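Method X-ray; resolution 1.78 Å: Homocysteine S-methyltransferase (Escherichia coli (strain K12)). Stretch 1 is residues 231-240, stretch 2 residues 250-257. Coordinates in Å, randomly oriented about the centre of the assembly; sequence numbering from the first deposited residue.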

ATOM      1  N   ALA A 231       7.257   2.603  13.192  1.00 24.50           N
ATOM      2  CA  ALA A 231       6.996   2.137  14.554  1.00 28.39           C
ATOM      3  C   ALA A 231       5.739   2.770  15.131  1.00 28.74           C
ATOM      4  O   ALA A 231       5.462   3.942  14.882  1.00 25.59           O
ATOM      5  CB  ALA A 231       8.187   2.432  15.453  1.00 30.20           C
ATOM      6  N   LEU A 232       4.990   1.997  15.913  1.00 26.87           N
ATOM      7  CA  LEU A 232       3.772   2.494  16.535  1.00 26.62           C
ATOM      8  C   LEU A 232       3.985   3.815  17.265  1.00 26.96           C
ATOM      9  O   LEU A 232       3.195   4.746  17.111  1.00 27.59           O
ATOM     10  CB  LEU A 232       3.210   1.470  17.519  1.00 29.58           C
ATOM     11  CG  LEU A 232       2.037   0.615  17.047  1.00 30.50           C
ATOM     12  CD1 LEU A 232       1.522  -0.229  18.211  1.00 30.38           C
ATOM     13  CD2 LEU A 232       0.920   1.473  16.459  1.00 30.63           C
ATOM     14  N   GLU A 233       5.063   3.902  18.037  1.00 28.47           N
ATOM     15  CA  GLU A 233       5.304   5.073  18.880  1.00 36.52           C
ATOM     16  C   GLU A 233       5.638   6.324  18.076  1.00 28.34           C
ATOM     17  O   GLU A 233       5.718   7.410  18.633  1.00 30.04           O
ATOM     18  CB  GLU A 233       6.434   4.797  19.879  1.00 35.43           C
ATOM     19  CG  GLU A 233       7.788   4.513  19.245  1.00 41.13           C
ATOM     20  CD  GLU A 233       8.115   3.031  19.185  1.00 50.92           C
ATOM     21  OE1 GLU A 233       7.176   2.207  19.087  1.00 48.28           O
ATOM     22  OE2 GLU A 233       9.317   2.689  19.244  1.00 63.00           O
ATOM     23  N   ASN A 234       5.839   6.174  16.770  1.00 25.74           N
ATOM     24  CA  ASN A 234       6.245   7.305  15.942  1.00 27.80           C
ATOM     25  C   ASN A 234       5.144   7.814  15.004  1.00 27.06           C
ATOM     26  O   ASN A 234       5.343   8.783  14.261  1.00 28.09           O
ATOM     27  CB  ASN A 234       7.493   6.927  15.135  1.00 30.05           C
ATOM     28  CG  ASN A 234       8.702   6.696  16.022  1.00 33.29           C
ATOM     29  OD1 ASN A 234       8.819   7.303  17.083  1.00 37.43           O
ATOM     30  ND2 ASN A 234       9.605   5.825  15.591  1.00 33.55           N
ATOM     31  N   THR A 235       3.978   7.178  15.063  1.00 21.26           N
ATOM     32  CA  THR A 235       2.885   7.490  14.142  1.00 22.87           C
ATOM     33  C   THR A 235       2.172   8.805  14.424  1.00 23.42           C
ATOM     34  O   THR A 235       1.976   9.604  13.521  1.00 19.33           O
ATOM     35  CB  THR A 235       1.819   6.392  14.145  1.00 20.86           C
ATOM     36  OG1 THR A 235       1.340   6.191  15.480  1.00 23.74           O
ATOM     37  CG2 THR A 235       2.406   5.088  13.610  1.00 19.85           C
ATOM     38  N   THR A 236       1.766   9.023  15.667  1.00 21.95           N
ATOM     39  CA  THR A 236       0.896  10.153  15.972  1.00 20.98           C
ATOM     40  C   THR A 236       1.567  11.499  15.690  1.00 18.79           C
ATOM     41  O   THR A 236       0.941  12.395  15.134  1.00 20.36           O
ATOM     42  CB  THR A 236       0.398  10.079  17.442  1.00 21.48           C
ATOM     43  OG1 THR A 236      -0.388   8.889  17.595  1.00 22.78           O
ATOM     44  CG2 THR A 236      -0.477  11.282  17.789  1.00 21.21           C
ATOM     45  N   ALA A 237       2.844  11.629  16.036  1.00 21.51           N
ATOM     46  CA  ALA A 237       3.574  12.878  15.804  1.00 21.45           C
ATOM     47  C   ALA A 237       3.665  13.212  14.312  1.00 20.78           C
ATOM     48  O   ALA A 237       3.515  14.369  13.907  1.00 19.27           O
ATOM     49  CB  ALA A 237       4.971  12.786  16.404  1.00 23.72           C
ATOM     50  N   ALA A 238       3.914  12.184  13.510  1.00 20.48           N
ATOM     51  CA  ALA A 238       4.013  12.340  12.063  1.00 20.74           C
ATOM     52  C   ALA A 238       2.678  12.757  11.469  1.00 19.70           C
ATOM     53  O   ALA A 238       2.627  13.650  10.622  1.00 19.84           O
ATOM     54  CB  ALA A 238       4.484  11.053  11.427  1.00 18.12           C
ATOM     55  N   LEU A 239       1.601  12.104  11.908  1.00 18.47           N
ATOM     56  CA  LEU A 239       0.266  12.434  11.419  1.00 18.02           C
ATOM     57  C   LEU A 239      -0.131  13.840  11.816  1.00 17.20           C
ATOM     58  O   LEU A 239      -0.715  14.568  11.019  1.00 16.47           O
ATOM     59  CB  LEU A 239      -0.781  11.452  11.938  1.00 19.22           C
ATOM     60  CG  LEU A 239      -0.802  10.051  11.328  1.00 16.57           C
ATOM     61  CD1 LEU A 239      -1.840   9.165  12.035  1.00 20.98           C
ATOM     62  CD2 LEU A 239      -1.077  10.131   9.825  1.00 17.63           C
ATOM     63  N   GLN A 240       0.163  14.215  13.057  1.00 19.42           N
ATOM     64  CA  GLN A 240      -0.193  15.558  13.522  1.00 15.59           C
ATOM     65  C   GLN A 240       0.497  16.616  12.670  1.00 20.33           C
ATOM     66  O   GLN A 240      -0.092  17.654  12.378  1.00 21.42           O
ATOM     67  CB  GLN A 240       0.154  15.731  15.006  1.00 20.75           C
ATOM     68  CG  GLN A 240      -0.819  15.029  15.921  1.00 26.05           C
ATOM     69  CD  GLN A 240      -0.345  14.952  17.364  1.00 34.26           C
ATOM     70  OE1 GLN A 240       0.840  15.135  17.658  1.00 35.71           O
ATOM     71  NE2 GLN A 240      -1.277  14.672  18.276  1.00 37.43           N
ATOM     72  N   LEU A 250      -5.845  11.242   5.444  1.00 14.40           N
ATOM     73  CA  LEU A 250      -4.510  10.738   5.750  1.00 13.83           C
ATOM     74  C   LEU A 250      -4.525   9.229   5.938  1.00 14.40           C
ATOM     75  O   LEU A 250      -5.491   8.657   6.453  1.00 16.60           O
ATOM     76  CB  LEU A 250      -3.939  11.418   6.996  1.00 13.70           C
ATOM     77  CG  LEU A 250      -3.711  12.937   6.896  1.00 13.16           C
ATOM     78  CD1 LEU A 250      -3.091  13.456   8.198  1.00 16.84           C
ATOM     79  CD2 LEU A 250      -2.843  13.314   5.677  1.00 16.00           C
ATOM     80  N   VAL A 251      -3.425   8.604   5.528  1.00 13.08           N
ATOM     81  CA  VAL A 251      -3.270   7.157   5.557  1.00 13.33           C
ATOM     82  C   VAL A 251      -2.305   6.748   6.663  1.00 14.40           C
ATOM     83  O   VAL A 251      -1.268   7.372   6.850  1.00 17.15           O
ATOM     84  CB  VAL A 251      -2.732   6.631   4.198  1.00 18.06           C
ATOM     85  CG1 VAL A 251      -2.589   5.130   4.226  1.00 21.62           C
ATOM     86  CG2 VAL A 251      -3.634   7.059   3.056  1.00 17.41           C
ATOM     87  N   VAL A 252      -2.632   5.686   7.391  1.00 15.05           N
ATOM     88  CA  VAL A 252      -1.713   5.219   8.409  1.00 12.11           C
ATOM     89  C   VAL A 252      -1.832   3.710   8.583  1.00 15.53           C
ATOM     90  O   VAL A 252      -2.902   3.187   8.868  1.00 15.45           O
ATOM     91  CB  VAL A 252      -1.936   5.949   9.771  1.00 16.24           C
ATOM     92  CG1 VAL A 252      -3.395   5.867  10.233  1.00 15.48           C
ATOM     93  CG2 VAL A 252      -1.012   5.395  10.837  1.00 16.37           C
ATOM     94  N   TYR A 253      -0.733   3.012   8.347  1.00 13.64           N
ATOM     95  CA  TYR A 253      -0.681   1.603   8.680  1.00 14.03           C
ATOM     96  C   TYR A 253       0.720   1.230   9.147  1.00 16.76           C
ATOM     97  O   TYR A 253       1.626   1.009   8.339  1.00 18.06           O
ATOM     98  CB  TYR A 253      -1.153   0.708   7.517  1.00 15.26           C
ATOM     99  CG  TYR A 253      -0.710   0.979   6.081  1.00 16.33           C
ATOM    100  CD1 TYR A 253       0.001   0.015   5.372  1.00 16.61           C
ATOM    101  CD2 TYR A 253      -1.093   2.135   5.402  1.00 15.39           C
ATOM    102  CE1 TYR A 253       0.372   0.210   4.039  1.00 19.20           C
ATOM    103  CE2 TYR A 253      -0.721   2.344   4.070  1.00 16.23           C
ATOM    104  CZ  TYR A 253       0.004   1.375   3.397  1.00 16.23           C
ATOM    105  OH  TYR A 253       0.378   1.568   2.083  1.00 15.93           O
ATOM    106  N   PRO A 254       0.898   1.188  10.475  1.00 17.34           N
ATOM    107  CA  PRO A 254       2.209   0.986  11.089  1.00 17.90           C
ATOM    108  C   PRO A 254       2.547  -0.486  11.286  1.00 18.75           C
ATOM    109  O   PRO A 254       1.711  -1.369  11.062  1.00 19.36           O
ATOM    110  CB  PRO A 254       2.060   1.686  12.438  1.00 17.70           C
ATOM    111  CG  PRO A 254       0.620   1.422  12.797  1.00 20.68           C
ATOM    112  CD  PRO A 254      -0.122   1.556  11.482  1.00 18.99           C
ATOM    113  N   ASN A 255       3.779  -0.736  11.705  1.00 23.89           N
ATOM    114  CA  ASN A 255       4.187  -2.077  12.085  1.00 20.88           C
ATOM    115  C   ASN A 255       3.563  -2.462  13.416  1.00 24.04           C
ATOM    116  O   ASN A 255       3.174  -1.598  14.204  1.00 27.59           O
ATOM    117  CB  ASN A 255       5.705  -2.161  12.159  1.00 23.48           C
ATOM    118  CG  ASN A 255       6.360  -1.787  10.850  1.00 26.77           C
ATOM    119  OD1 ASN A 255       5.808  -2.037   9.789  1.00 26.71           O
ATOM    120  ND2 ASN A 255       7.528  -1.169  10.919  1.00 30.26           N
ATOM    121  N   SER A 256       3.451  -3.764  13.641  1.00 24.13           N
ATOM    122  CA  SER A 256       2.906  -4.303  14.879  1.00 26.60           C
ATOM    123  C   SER A 256       3.756  -3.864  16.063  1.00 36.72           C
ATOM    124  O   SER A 256       4.967  -3.684  15.932  1.00 35.32           O
ATOM    125  CB  SER A 256       2.847  -5.836  14.805  1.00 29.63           C
ATOM    126  OG  SER A 256       2.203  -6.388  15.937  1.00 36.95           O
ATOM    127  N   GLY A 257       3.119  -3.691  17.218  1.00 37.10           N
ATOM    128  CA  GLY A 257       3.831  -3.363  18.438  1.00 41.92           C
ATOM    129  C   GLY A 257       4.359  -4.605  19.133  1.00 46.99           C
ATOM    130  O   GLY A 257       4.028  -5.733  18.754  1.00 47.50           O
TER
HETATM  131  O   HOH W   1       5.626  -0.771  16.299  1.00 31.29           O

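The helix that begins in stretch 1 (235-240) and the strand of stretch 2 (250-253) run nearly antiparallel, with 169° between their N-to-C directions and a closest axial approach of 10.1 Å, a spacing that leaves room for a layer of side chains between the two backbones. Beyond these elements the loops draw closer: the CA atoms of Ala-231 and Asn-255 lie 5.6 Å apart, and those of Leu-232 and Pro-254 5.9 Å. No direct hydrogen bond joins the stretches. A water bridges them instead, accepting from Leu-232 N (2.9 Å) and donating to Ser-256 O (3.0 Å), so that two backbone groups too far apart to pair are linked through solvent.

The direct contact is mainly apolar. From the helix, Leu-239 points toward the strand, where alternation directs Leu-250 and Val-252 toward the helix and Val-251 and Tyr-253 away. Leu-239 CD1 lies 3.9 Å from Val-252 CB, and Leu-239 CD2 lies 4.2 Å from Leu-250 CD1. All three residues are buried, so these contacts bring apolar surfaces together away from solvent.

One turn earlier, Thr-235 divides its chemistry between its branches. Its OG1 donates to Leu-232 O (2.9 Å) and is also hydrogen-bonded elsewhere in the structure, whereas its methyl CG2 packs against Pro-254 CB at 3.6 Å. The proline ring also receives Leu-232, whose CD2 approaches Pro-254 CG to 3.7 Å. The other methyl of this leucine, CD1, sits 3.9 Å from Gly-257 CA. The absence of a side chain matters here, since an ideally placed CB on Gly-257 would fall 3.0 Å from Leu-232 CD1 and clash. Leu-232 thus spans the loop from Pro-254 to Gly-257, its CG passing 3.8 Å from Asn-255 O in a van der Waals contact.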